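Trans-isoprenyl diphosphate synthase (Caulobacter crescentus, PDB 3OYR) probably makes all-trans-octaprenyl diphosphate, the precursor of quinone side chains, by condensing isopentenyl diphosphate units onto farnesyl diphosphate in a metal-dependent reaction. Local coordinates at residues B[25-30]-B[69-74]; B[43-48]-B[94-99]; B[59-62]-B[66-69]; B[104-107]-B[113-116]. One frame throughout, in Å; residues are numbered along the deposited sequence. Where two conformers were deposited one is given.

Interaction 1. Residues B[25-30]-B[69-74]; sequences DRLVRL and RPLMTV. With DMA (dimethylallyl diphosphate), chain D.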
# COMPACT_ATOMS: atom_id res chain seq x y z
N ASP B 25 -17.64 22.86 -10.94
CA ASP B 25 -19.09 22.70 -11.06
C ASP B 25 -19.53 21.97 -12.31
O ASP B 25 -20.35 21.06 -12.22
CB ASP B 25 -19.83 24.05 -10.97
CG ASP B 25 -19.81 24.66 -9.55
OD1 ASP B 25 -19.13 24.12 -8.64
OD2 ASP B 25 -20.47 25.71 -9.37
N ARG B 26 -18.97 22.34 -13.46
CA ARG B 26 -19.34 21.71 -14.74
C ARG B 26 -18.90 20.24 -14.78
O ARG B 26 -19.66 19.36 -15.22
CB ARG B 26 -18.73 22.50 -15.91
CG ARG B 26 -19.08 21.98 -17.30
CD ARG B 26 -18.44 22.85 -18.36
NE ARG B 26 -18.51 24.26 -17.99
CZ ARG B 26 -19.46 25.10 -18.40
NH1 ARG B 26 -19.45 26.37 -18.01
NH2 ARG B 26 -20.42 24.68 -19.22
N LEU B 27 -17.67 19.97 -14.32
CA LEU B 27 -17.15 18.61 -14.22
C LEU B 27 -18.08 17.72 -13.37
O LEU B 27 -18.49 16.66 -13.81
CB LEU B 27 -15.71 18.60 -13.66
CG LEU B 27 -14.98 17.25 -13.63
CD1 LEU B 27 -15.14 16.46 -14.93
CD2 LEU B 27 -13.53 17.46 -13.34
N VAL B 28 -18.41 18.18 -12.18
CA VAL B 28 -19.21 17.44 -11.22
C VAL B 28 -20.59 17.11 -11.78
O VAL B 28 -21.07 15.96 -11.69
CB VAL B 28 -19.31 18.26 -9.92
CG1 VAL B 28 -20.40 17.71 -8.98
CG2 VAL B 28 -17.96 18.26 -9.24
N ARG B 29 -21.19 18.11 -12.43
CA ARG B 29 -22.49 17.96 -13.06
C ARG B 29 -22.47 16.99 -14.25
O ARG B 29 -23.33 16.12 -14.36
CB ARG B 29 -22.97 19.33 -13.50
CG ARG B 29 -24.42 19.44 -13.84
CD ARG B 29 -24.77 20.91 -13.92
NE ARG B 29 -24.14 21.58 -15.06
CZ ARG B 29 -23.29 22.62 -14.99
NH1 ARG B 29 -22.95 23.17 -13.82
NH2 ARG B 29 -22.80 23.12 -16.10
N LEU B 30 -21.49 17.13 -15.13
CA LEU B 30 -21.34 16.20 -16.25
C LEU B 30 -21.09 14.76 -15.79
O LEU B 30 -21.53 13.80 -16.44
CB LEU B 30 -20.22 16.65 -17.19
CG LEU B 30 -20.51 17.86 -18.08
CD1 LEU B 30 -19.18 18.36 -18.61
CD2 LEU B 30 -21.48 17.50 -19.23
N ARG B 69 -9.62 13.10 -8.48
CA ARG B 69 -8.99 11.98 -9.16
C ARG B 69 -9.95 11.03 -9.88
O ARG B 69 -9.76 10.84 -11.10
CB ARG B 69 -7.98 11.29 -8.26
CG ARG B 69 -6.75 12.13 -8.01
CD ARG B 69 -6.19 11.73 -6.68
NE ARG B 69 -5.16 12.64 -6.19
CZ ARG B 69 -5.41 13.70 -5.44
NH1 ARG B 69 -6.66 14.02 -5.10
NH2 ARG B 69 -4.40 14.44 -5.04
N PRO B 70 -11.00 10.49 -9.18
CA PRO B 70 -12.00 9.71 -9.95
C PRO B 70 -12.75 10.52 -11.00
O PRO B 70 -13.09 9.96 -12.06
CB PRO B 70 -12.99 9.17 -8.88
CG PRO B 70 -12.69 9.94 -7.62
CD PRO B 70 -11.23 10.36 -7.73
N LEU B 71 -13.03 11.80 -10.71
CA LEU B 71 -13.63 12.72 -11.67
C LEU B 71 -12.82 12.80 -12.96
O LEU B 71 -13.38 12.80 -14.06
CB LEU B 71 -13.80 14.14 -11.09
CG LEU B 71 -14.99 14.35 -10.16
CD1 LEU B 71 -14.97 15.76 -9.53
CD2 LEU B 71 -16.28 14.07 -10.86
N MET B 72 -11.50 12.87 -12.81
CA MET B 72 -10.63 12.94 -13.98
C MET B 72 -10.64 11.64 -14.78
O MET B 72 -10.64 11.69 -16.01
CB MET B 72 -9.22 13.40 -13.61
CG MET B 72 -9.17 14.90 -13.44
SD MET B 72 -7.76 15.46 -12.49
CE MET B 72 -6.47 14.87 -13.61
N THR B 73 -10.67 10.49 -14.10
CA THR B 73 -10.83 9.21 -14.77
C THR B 73 -12.14 9.22 -15.57
O THR B 73 -12.15 8.86 -16.75
CB THR B 73 -10.86 8.03 -13.77
OG1 THR B 73 -9.65 8.03 -13.01
CG2 THR B 73 -11.02 6.68 -14.51
N VAL B 74 -13.22 9.64 -14.92
CA VAL B 74 -14.53 9.75 -15.58
C VAL B 74 -14.46 10.70 -16.79
O VAL B 74 -14.80 10.32 -17.92
CB VAL B 74 -15.67 10.15 -14.59
CG1 VAL B 74 -16.91 10.57 -15.37
CG2 VAL B 74 -15.98 8.99 -13.65
C1 DMA D . -4.56 15.83 -0.68
O1 DMA D . -5.39 15.73 -1.84
C2 DMA D . -3.36 15.23 -1.33
C3 DMA D . -2.41 15.98 -1.90
C4 DMA D . -2.40 17.49 -1.83
C5 DMA D . -1.32 15.25 -2.61
PA DMA D . -6.73 16.57 -2.13
O1A DMA D . -7.30 16.22 -3.49
O2A DMA D . -6.43 18.02 -1.90
O3A DMA D . -7.61 15.96 -0.92
PB DMA D . -9.18 15.55 -0.88
O1B DMA D . -9.28 14.19 -1.54
O2B DMA D . -9.31 15.50 0.63
O3B DMA D . -9.99 16.62 -1.58
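L71 reaches from helix 68-79 to meet L27 and V28 on the first turn of helix 25-45. The CA atoms of L27 and L71 are the nearest pair of the two backbones, 7.3 Å apart, and both side chains set out toward the opposite helix. Along L71, CB is the first atom to touch: CD2 of L27 lies 4.0 Å from it, with CG of L27 only slightly farther. With CG set beside the backbone N (chi1 -79°), the branch continues past L27, and its CD1 ends 3.9 Å from CG2 of V28. L71 thus meets one partner at its root and the other at its end. V28 starts out away from helix 68-79, yet its CG2 methyl still reaches L71, at the exposed border of an otherwise buried contact. Helix 328-342 covers L27 through L336, while A31 and M35 of helix 25-45 also pack on L71.

One turn back from T73, R69 departs to another side of helix 68-79. Its chain, extended from CG to NE, carries the guanidinium to the diphosphate of a bound dimethylallyl diphosphate, where NH1 donates to O1A over 2.8 Å in a nearly straight bond (175°). Helix 68-79 therefore divides its chemistry: between these segments the packing is apolar and nondirectional, whereas a directed, charged bond faces the ligand.

Interaction 2. Residues B[43-48]-B[94-99]; sequences TDRMQS and VEFIHT. With DMA (dimethylallyl diphosphate), chain D.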
# COMPACT_ATOMS: atom_id res chain seq x y z
N THR B 43 -18.31 2.53 -1.48
CA THR B 43 -19.00 2.04 -0.30
C THR B 43 -18.98 0.52 -0.22
O THR B 43 -18.81 -0.05 0.85
CB THR B 43 -20.43 2.59 -0.27
OG1 THR B 43 -20.39 3.99 -0.53
CG2 THR B 43 -21.11 2.32 1.08
N ASP B 44 -19.14 -0.13 -1.36
CA ASP B 44 -19.13 -1.59 -1.43
C ASP B 44 -17.79 -2.23 -1.06
O ASP B 44 -17.75 -3.25 -0.36
CB ASP B 44 -19.55 -2.05 -2.85
CG ASP B 44 -19.65 -3.57 -2.97
OD1 ASP B 44 -19.00 -4.15 -3.86
OD2 ASP B 44 -20.42 -4.19 -2.21
N ARG B 45 -16.69 -1.67 -1.57
CA ARG B 45 -15.39 -2.32 -1.42
C ARG B 45 -14.70 -1.92 -0.14
O ARG B 45 -13.70 -2.52 0.25
CB ARG B 45 -14.47 -2.05 -2.63
CG ARG B 45 -15.03 -2.52 -3.97
CD ARG B 45 -15.52 -3.97 -3.93
NE ARG B 45 -16.33 -4.27 -5.12
CZ ARG B 45 -15.86 -4.83 -6.22
NH1 ARG B 45 -14.58 -5.17 -6.30
NH2 ARG B 45 -16.67 -5.05 -7.26
N MET B 46 -15.25 -0.92 0.54
CA MET B 46 -14.70 -0.60 1.86
C MET B 46 -15.23 -1.54 2.94
O MET B 46 -14.81 -1.45 4.09
CB MET B 46 -14.89 0.88 2.21
CG MET B 46 -16.30 1.36 2.43
SD MET B 46 -16.28 3.00 3.19
CE MET B 46 -16.70 4.10 1.89
N GLN B 47 -16.13 -2.45 2.57
CA GLN B 47 -16.71 -3.42 3.51
C GLN B 47 -15.77 -4.60 3.81
O GLN B 47 -15.07 -5.10 2.94
CB GLN B 47 -18.06 -3.94 3.00
CG GLN B 47 -19.10 -2.84 2.67
CD GLN B 47 -19.38 -1.87 3.82
OE1 GLN B 47 -19.59 -2.28 4.96
NE2 GLN B 47 -19.40 -0.57 3.51
N SER B 48 -15.77 -5.02 5.07
CA SER B 48 -15.01 -6.19 5.52
C SER B 48 -15.65 -6.74 6.79
O SER B 48 -16.24 -5.97 7.56
CB SER B 48 -13.57 -5.80 5.84
OG SER B 48 -12.82 -6.94 6.20
N VAL B 94 -8.73 4.36 -8.20
CA VAL B 94 -7.92 5.59 -8.08
C VAL B 94 -8.18 6.29 -6.74
O VAL B 94 -7.23 6.70 -6.02
CB VAL B 94 -8.21 6.52 -9.29
CG1 VAL B 94 -7.75 7.92 -9.05
CG2 VAL B 94 -7.56 5.97 -10.52
N GLU B 95 -9.46 6.41 -6.38
CA GLU B 95 -9.81 7.04 -5.09
C GLU B 95 -9.32 6.23 -3.90
O GLU B 95 -8.91 6.83 -2.89
CB GLU B 95 -11.32 7.32 -4.96
CG GLU B 95 -11.72 8.23 -3.76
CD GLU B 95 -11.09 9.64 -3.77
OE1 GLU B 95 -10.61 10.11 -4.82
OE2 GLU B 95 -11.10 10.30 -2.73
N PHE B 96 -9.40 4.91 -3.99
CA PHE B 96 -8.82 4.05 -2.95
C PHE B 96 -7.33 4.24 -2.84
O PHE B 96 -6.81 4.36 -1.73
CB PHE B 96 -9.12 2.56 -3.19
CG PHE B 96 -10.50 2.13 -2.74
CD1 PHE B 96 -11.14 2.76 -1.67
CD2 PHE B 96 -11.15 1.09 -3.38
CE1 PHE B 96 -12.42 2.36 -1.26
CE2 PHE B 96 -12.42 0.69 -2.98
CZ PHE B 96 -13.06 1.33 -1.92
N ILE B 97 -6.64 4.30 -3.98
CA ILE B 97 -5.19 4.54 -3.94
C ILE B 97 -4.90 5.88 -3.26
O ILE B 97 -4.09 5.94 -2.34
CB ILE B 97 -4.48 4.42 -5.32
CG1 ILE B 97 -4.35 2.94 -5.71
CG2 ILE B 97 -3.06 5.04 -5.26
CD1 ILE B 97 -4.24 2.70 -7.24
N HIS B 98 -5.63 6.91 -3.67
CA HIS B 98 -5.51 8.23 -3.06
C HIS B 98 -5.78 8.17 -1.53
O HIS B 98 -4.97 8.67 -0.74
CB HIS B 98 -6.43 9.22 -3.78
CG HIS B 98 -6.57 10.54 -3.10
ND1 HIS B 98 -5.50 11.38 -2.86
CD2 HIS B 98 -7.67 11.20 -2.66
CE1 HIS B 98 -5.93 12.48 -2.27
NE2 HIS B 98 -7.24 12.40 -2.14
N THR B 99 -6.87 7.51 -1.15
CA THR B 99 -7.27 7.39 0.26
C THR B 99 -6.21 6.71 1.09
O THR B 99 -5.89 7.16 2.18
CB THR B 99 -8.64 6.63 0.42
OG1 THR B 99 -9.63 7.27 -0.40
CG2 THR B 99 -9.08 6.66 1.87
C1 DMA D . -4.56 15.83 -0.68
O1 DMA D . -5.39 15.73 -1.84
C2 DMA D . -3.36 15.23 -1.33
C3 DMA D . -2.41 15.98 -1.90
C4 DMA D . -2.40 17.49 -1.83
C5 DMA D . -1.32 15.25 -2.61
PA DMA D . -6.73 16.57 -2.13
O1A DMA D . -7.30 16.22 -3.49
O2A DMA D . -6.43 18.02 -1.90
O3A DMA D . -7.61 15.96 -0.92
PB DMA D . -9.18 15.55 -0.88
O1B DMA D . -9.28 14.19 -1.54
O2B DMA D . -9.31 15.50 0.63
O3B DMA D . -9.99 16.62 -1.58
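Within the largely helical isoprenoid synthase fold, the end of helix 25-45 leans on F96 of helix 87-109, the helix that also lines the substrate pocket. The F96 ring points at the other segment with its edge: CE2 lies 3.4 Å from CB of R45, which sits near the ring plane. CZ is the other atom engaged, approached obliquely by the backbone N of M46 at 4.0 Å. CG of F96 stands beside its own backbone N (chi1 -80°), which brings the ring out to where helix 25-45 gives way to a loop.

R45 offers the ring only the root of its side chain. Its chain bends at chi2 and leads the guanidinium away, where NE forms a salt bridge with OD1 of D44 (3.0 Å) and NH1 another with E146. L136, A140 and L143 of helix 126-147 also pack on F96, so the ring joins three helices of the bundle.

H98 serves the pocket from another side of helix 87-109. Its NE2 donates to O1B of the bound dimethylallyl diphosphate at 2.8 Å (158°), and the oxygen lies near the imidazole plane. A leucine in its place would probably leave O1B without this donor and put an apolar group against the diphosphate. One turn before T99, the backbone O of E95 accepts two bonds from that threonine, OG1 at 2.6 Å and N at 2.8 Å, which arrive from opposite faces of the carbonyl plane.

Interaction 3. Residues B[59-62]-B[66-69]; sequences HLIA and KRLR. With DMA (dimethylallyl diphosphate), chain D.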
# COMPACT_ATOMS: atom_id res chain seq x y z
N HIS B 59 -14.52 6.75 8.13
CA HIS B 59 -14.17 7.97 8.86
C HIS B 59 -13.48 8.95 7.91
O HIS B 59 -13.82 10.13 7.89
CB HIS B 59 -13.30 7.63 10.07
CG HIS B 59 -12.75 8.84 10.78
ND1 HIS B 59 -13.40 9.44 11.84
CD2 HIS B 59 -11.59 9.52 10.62
CE1 HIS B 59 -12.68 10.46 12.28
NE2 HIS B 59 -11.58 10.54 11.55
N LEU B 60 -12.56 8.45 7.07
CA LEU B 60 -11.86 9.28 6.09
C LEU B 60 -12.66 9.58 4.81
O LEU B 60 -12.76 10.75 4.40
CB LEU B 60 -10.49 8.69 5.74
CG LEU B 60 -9.59 9.51 4.81
CD1 LEU B 60 -9.48 10.97 5.26
CD2 LEU B 60 -8.20 8.92 4.74
N ILE B 61 -13.22 8.54 4.19
CA ILE B 61 -13.91 8.66 2.93
C ILE B 61 -15.19 9.51 3.04
O ILE B 61 -15.38 10.45 2.27
CB ILE B 61 -14.19 7.27 2.30
CG1 ILE B 61 -12.88 6.54 1.96
CG2 ILE B 61 -15.07 7.41 1.06
CD1 ILE B 61 -13.04 4.98 1.79
N ALA B 62 -16.04 9.20 4.02
CA ALA B 62 -17.27 9.98 4.25
C ALA B 62 -17.03 11.41 4.77
O ALA B 62 -17.93 12.25 4.68
CB ALA B 62 -18.28 9.21 5.15
N LYS B 66 -12.66 16.15 -2.52
CA LYS B 66 -13.16 16.73 -3.77
C LYS B 66 -13.36 15.72 -4.87
O LYS B 66 -14.00 16.03 -5.87
CB LYS B 66 -12.24 17.86 -4.25
CG LYS B 66 -12.11 19.02 -3.27
CD LYS B 66 -11.07 20.04 -3.76
CE LYS B 66 -9.63 19.46 -3.80
NZ LYS B 66 -9.13 19.26 -2.39
N ARG B 67 -12.82 14.51 -4.70
CA ARG B 67 -12.97 13.42 -5.67
C ARG B 67 -12.45 13.78 -7.06
O ARG B 67 -12.93 13.24 -8.05
CB ARG B 67 -14.43 12.94 -5.73
CG ARG B 67 -14.95 12.49 -4.36
CD ARG B 67 -14.35 11.12 -3.98
NE ARG B 67 -15.04 10.55 -2.84
CZ ARG B 67 -14.76 10.84 -1.57
NH1 ARG B 67 -13.76 11.67 -1.28
NH2 ARG B 67 -15.47 10.30 -0.60
N LEU B 68 -11.45 14.66 -7.11
CA LEU B 68 -10.90 15.13 -8.40
C LEU B 68 -10.28 14.01 -9.19
O LEU B 68 -10.42 13.94 -10.42
CB LEU B 68 -9.87 16.25 -8.20
CG LEU B 68 -10.35 17.54 -7.52
CD1 LEU B 68 -9.29 18.61 -7.60
CD2 LEU B 68 -11.66 18.06 -8.12
N ARG B 69 -9.62 13.10 -8.48
CA ARG B 69 -8.99 11.98 -9.16
C ARG B 69 -9.95 11.03 -9.88
O ARG B 69 -9.76 10.84 -11.10
CB ARG B 69 -7.98 11.29 -8.26
CG ARG B 69 -6.75 12.13 -8.01
CD ARG B 69 -6.19 11.73 -6.68
NE ARG B 69 -5.16 12.64 -6.19
CZ ARG B 69 -5.41 13.70 -5.44
NH1 ARG B 69 -6.66 14.02 -5.10
NH2 ARG B 69 -4.40 14.44 -5.04
C1 DMA D . -4.56 15.83 -0.68
O1 DMA D . -5.39 15.73 -1.84
C2 DMA D . -3.36 15.23 -1.33
C3 DMA D . -2.41 15.98 -1.90
C4 DMA D . -2.40 17.49 -1.83
C5 DMA D . -1.32 15.25 -2.61
PA DMA D . -6.73 16.57 -2.13
O1A DMA D . -7.30 16.22 -3.49
O2A DMA D . -6.43 18.02 -1.90
O3A DMA D . -7.61 15.96 -0.92
PB DMA D . -9.18 15.55 -0.88
O1B DMA D . -9.28 14.19 -1.54
O2B DMA D . -9.31 15.50 0.63
O3B DMA D . -9.99 16.62 -1.58
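R67 folds back from the N-cap position of helix 68-79 to bond the last turn of helix 52-61, closing a short helix-loop-helix connection beside the diphosphate pocket of the isoprenoid synthase fold. The close part is small: NH2 of R67 donates to the backbone O of I61 at 2.9 Å (159°). I61 O lies in the guanidinium plane, at its edge, but the donor stands 43° above the carbonyl plane and does not follow a lone pair. The same NH2 lies 3.4 Å from CG2 of I61, and the two side chains cross at about a right angle. The CB of R67 sets out alongside the other segment; the bend at chi2 (-74°) brings the end of the arginine nearer to I61. NH1 bonds O of G64, within the connecting loop itself.

Away from this grip the backbones stand well apart, the nearest CA atoms being those of I61 and R67 at 9.9 Å, and R67 remains partly exposed. K66, also partly exposed, turns to the bound dimethylallyl diphosphate, and its NZ forms a salt bridge with the C-terminal carboxylate of A345 as well. Bends at chi3 and chi4 curl its chain round O3B, which accepts from both K66 N and K66 NZ, each at 2.9 Å, while K66 NZ also reaches O2A at 3.0 Å.

Interaction 4. Residues B[104-107]-B[113-116]; sequences HDDV and LRRG. With CA (calcium ion), chain E; DMA (dimethylallyl diphosphate), chain G; DMA (dimethylallyl diphosphate), chain D.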
# COMPACT_ATOMS: atom_id res chain seq x y z
N HIS B 104 -1.39 6.83 5.00
CA HIS B 104 0.02 6.63 5.17
C HIS B 104 0.76 7.95 5.33
O HIS B 104 1.61 8.09 6.22
CB HIS B 104 0.57 5.79 4.01
CG HIS B 104 0.19 4.35 4.08
ND1 HIS B 104 0.89 3.36 3.44
CD2 HIS B 104 -0.81 3.73 4.75
CE1 HIS B 104 0.35 2.19 3.72
NE2 HIS B 104 -0.69 2.38 4.51
N ASP B 105 0.40 8.95 4.51
CA ASP B 105 1.12 10.21 4.53
C ASP B 105 0.84 10.97 5.83
O ASP B 105 1.76 11.53 6.42
CB ASP B 105 0.77 11.04 3.30
CG ASP B 105 1.46 12.40 3.29
OD1 ASP B 105 2.67 12.48 2.98
OD2 ASP B 105 0.78 13.40 3.60
N ASP B 106 -0.41 10.94 6.31
CA ASP B 106 -0.75 11.55 7.61
C ASP B 106 -0.02 10.92 8.79
O ASP B 106 0.33 11.64 9.74
CB ASP B 106 -2.25 11.54 7.87
CG ASP B 106 -3.00 12.62 7.10
OD1 ASP B 106 -2.40 13.68 6.78
OD2 ASP B 106 -4.19 12.38 6.80
N VAL B 107 0.19 9.60 8.75
CA VAL B 107 0.96 8.91 9.78
C VAL B 107 2.44 9.33 9.74
O VAL B 107 3.06 9.56 10.78
CB VAL B 107 0.81 7.37 9.65
CG1 VAL B 107 1.85 6.63 10.48
CG2 VAL B 107 -0.56 6.95 10.08
N LEU B 113 -5.14 16.73 11.55
CA LEU B 113 -6.42 17.00 10.94
C LEU B 113 -6.42 16.63 9.45
O LEU B 113 -5.47 16.90 8.73
CB LEU B 113 -6.73 18.49 11.09
CG LEU B 113 -8.20 18.91 10.96
CD1 LEU B 113 -9.02 18.47 12.18
CD2 LEU B 113 -8.30 20.42 10.77
N ARG B 114 -7.52 16.03 9.00
CA ARG B 114 -7.69 15.64 7.61
C ARG B 114 -9.17 15.68 7.28
O ARG B 114 -9.98 15.01 7.95
CB ARG B 114 -7.12 14.23 7.35
CG ARG B 114 -7.51 13.67 5.97
CD ARG B 114 -6.80 14.38 4.83
NE ARG B 114 -5.37 14.14 4.89
CZ ARG B 114 -4.45 14.74 4.13
NH1 ARG B 114 -4.80 15.62 3.21
NH2 ARG B 114 -3.17 14.41 4.30
N ARG B 115 -9.51 16.48 6.27
CA ARG B 115 -10.89 16.66 5.80
C ARG B 115 -11.83 17.11 6.93
O ARG B 115 -13.01 16.72 6.97
CB ARG B 115 -11.41 15.39 5.09
CG ARG B 115 -10.70 15.04 3.78
CD ARG B 115 -11.22 13.71 3.21
NE ARG B 115 -10.65 13.40 1.89
CZ ARG B 115 -10.73 12.23 1.27
NH1 ARG B 115 -10.17 12.08 0.06
NH2 ARG B 115 -11.36 11.19 1.84
N GLY B 116 -11.31 17.91 7.85
CA GLY B 116 -12.13 18.49 8.92
C GLY B 116 -12.28 17.62 10.15
O GLY B 116 -12.79 18.08 11.17
CA CA E . 1.08 15.53 4.36
C1 DMA G . 1.57 14.66 -0.39
O1 DMA G . 1.28 16.05 -0.27
C2 DMA G . 0.50 13.77 0.16
C3 DMA G . 0.09 12.66 -0.45
C4 DMA G . 0.65 12.17 -1.75
C5 DMA G . -0.98 11.86 0.21
PA DMA G . 1.09 16.86 1.14
O1A DMA G . 1.39 18.28 0.76
O2A DMA G . 1.81 16.21 2.29
O3A DMA G . -0.50 16.68 1.29
PB DMA G . -1.41 17.16 2.55
O1B DMA G . -2.76 16.84 1.96
O2B DMA G . -1.09 18.62 2.75
O3B DMA G . -0.99 16.33 3.74
C1 DMA D . -4.56 15.83 -0.68
O1 DMA D . -5.39 15.73 -1.84
C2 DMA D . -3.36 15.23 -1.33
C3 DMA D . -2.41 15.98 -1.90
C4 DMA D . -2.40 17.49 -1.83
C5 DMA D . -1.32 15.25 -2.61
PA DMA D . -6.73 16.57 -2.13
O1A DMA D . -7.30 16.22 -3.49
O2A DMA D . -6.43 18.02 -1.90
O3A DMA D . -7.61 15.96 -0.92
PB DMA D . -9.18 15.55 -0.88
O1B DMA D . -9.28 14.19 -1.54
O2B DMA D . -9.31 15.50 0.63
O3B DMA D . -9.99 16.62 -1.58
O HOH W 1 -3.41 16.40 6.95
O HOH W 2 0.01 14.97 6.34
O HOH W 3 1.50 17.75 5.44
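R114 meets D106 side-on, presenting NE and NH2 to the two carboxylate oxygens, with the guanidinium and carboxylate planes 31° apart. The tilt makes the two bonds unequal in direction. NE donates to the syn lone pair of OD2 at 2.9 Å, nearly straight (171°), with OD2 in the guanidinium plane. NH2 comes closer to OD1, 2.7 Å, but from above the carboxylate plane and through a more bent hydrogen bond. CG of R114 is anti to the backbone N (chi1 170°), and bends at chi2 and chi3 lay NE alongside D106.

The NH1/NH2 edge faces the dimethylallyl diphosphate of chain G, NH1 donating to its O1B at 2.7 Å while NH2 adds O3B. That O3B also binds the calcium ion, as does OD2 of D105 at 2.3 Å; D109 is the other protein ligand. Water 2 donates to D106 OD1 and coordinates the calcium, making D106 a second-shell residue. A methionine in place of R114 would probably leave the D106 carboxylate without its charged mate and O1B of that ligand without this donor.

R115 turns to the dimethylallyl diphosphate of chain D: its NE donates to O2B at 2.8 Å and its NH1 to O1B. D105, D106 and D109 fit the aspartate-rich DDxxD motif of trans-prenyltransferases, and the paired arginines after it divide between the two diphosphates, as expected of the allylic and homoallylic sites.

How the interactions relate
Interactions 1 to 4 all contribute residues to one dimethylallyl diphosphate: R69, shared by interactions 1 and 3, then K66, H98 and R115. Interaction 4 alone among them also reaches the calcium ion and the second ligand. Interactions 2 and 3 lie about 10 Å apart, centre to centre, and interactions 3 and 4 about 12 Å. Between the last two, R115 NH2 probably bonds L60 O at 2.9 Å. OE2 of E95 lies 3.3 Å from R67 NH1 and 3.4 Å from R115 NH1, long, weak ion pairs that bring interaction 2 next to both. Interaction 1 is remoter, its centre about 24 Å from that of interaction 4, yet R69 NH1 packs 3.3 Å from H98 CE1.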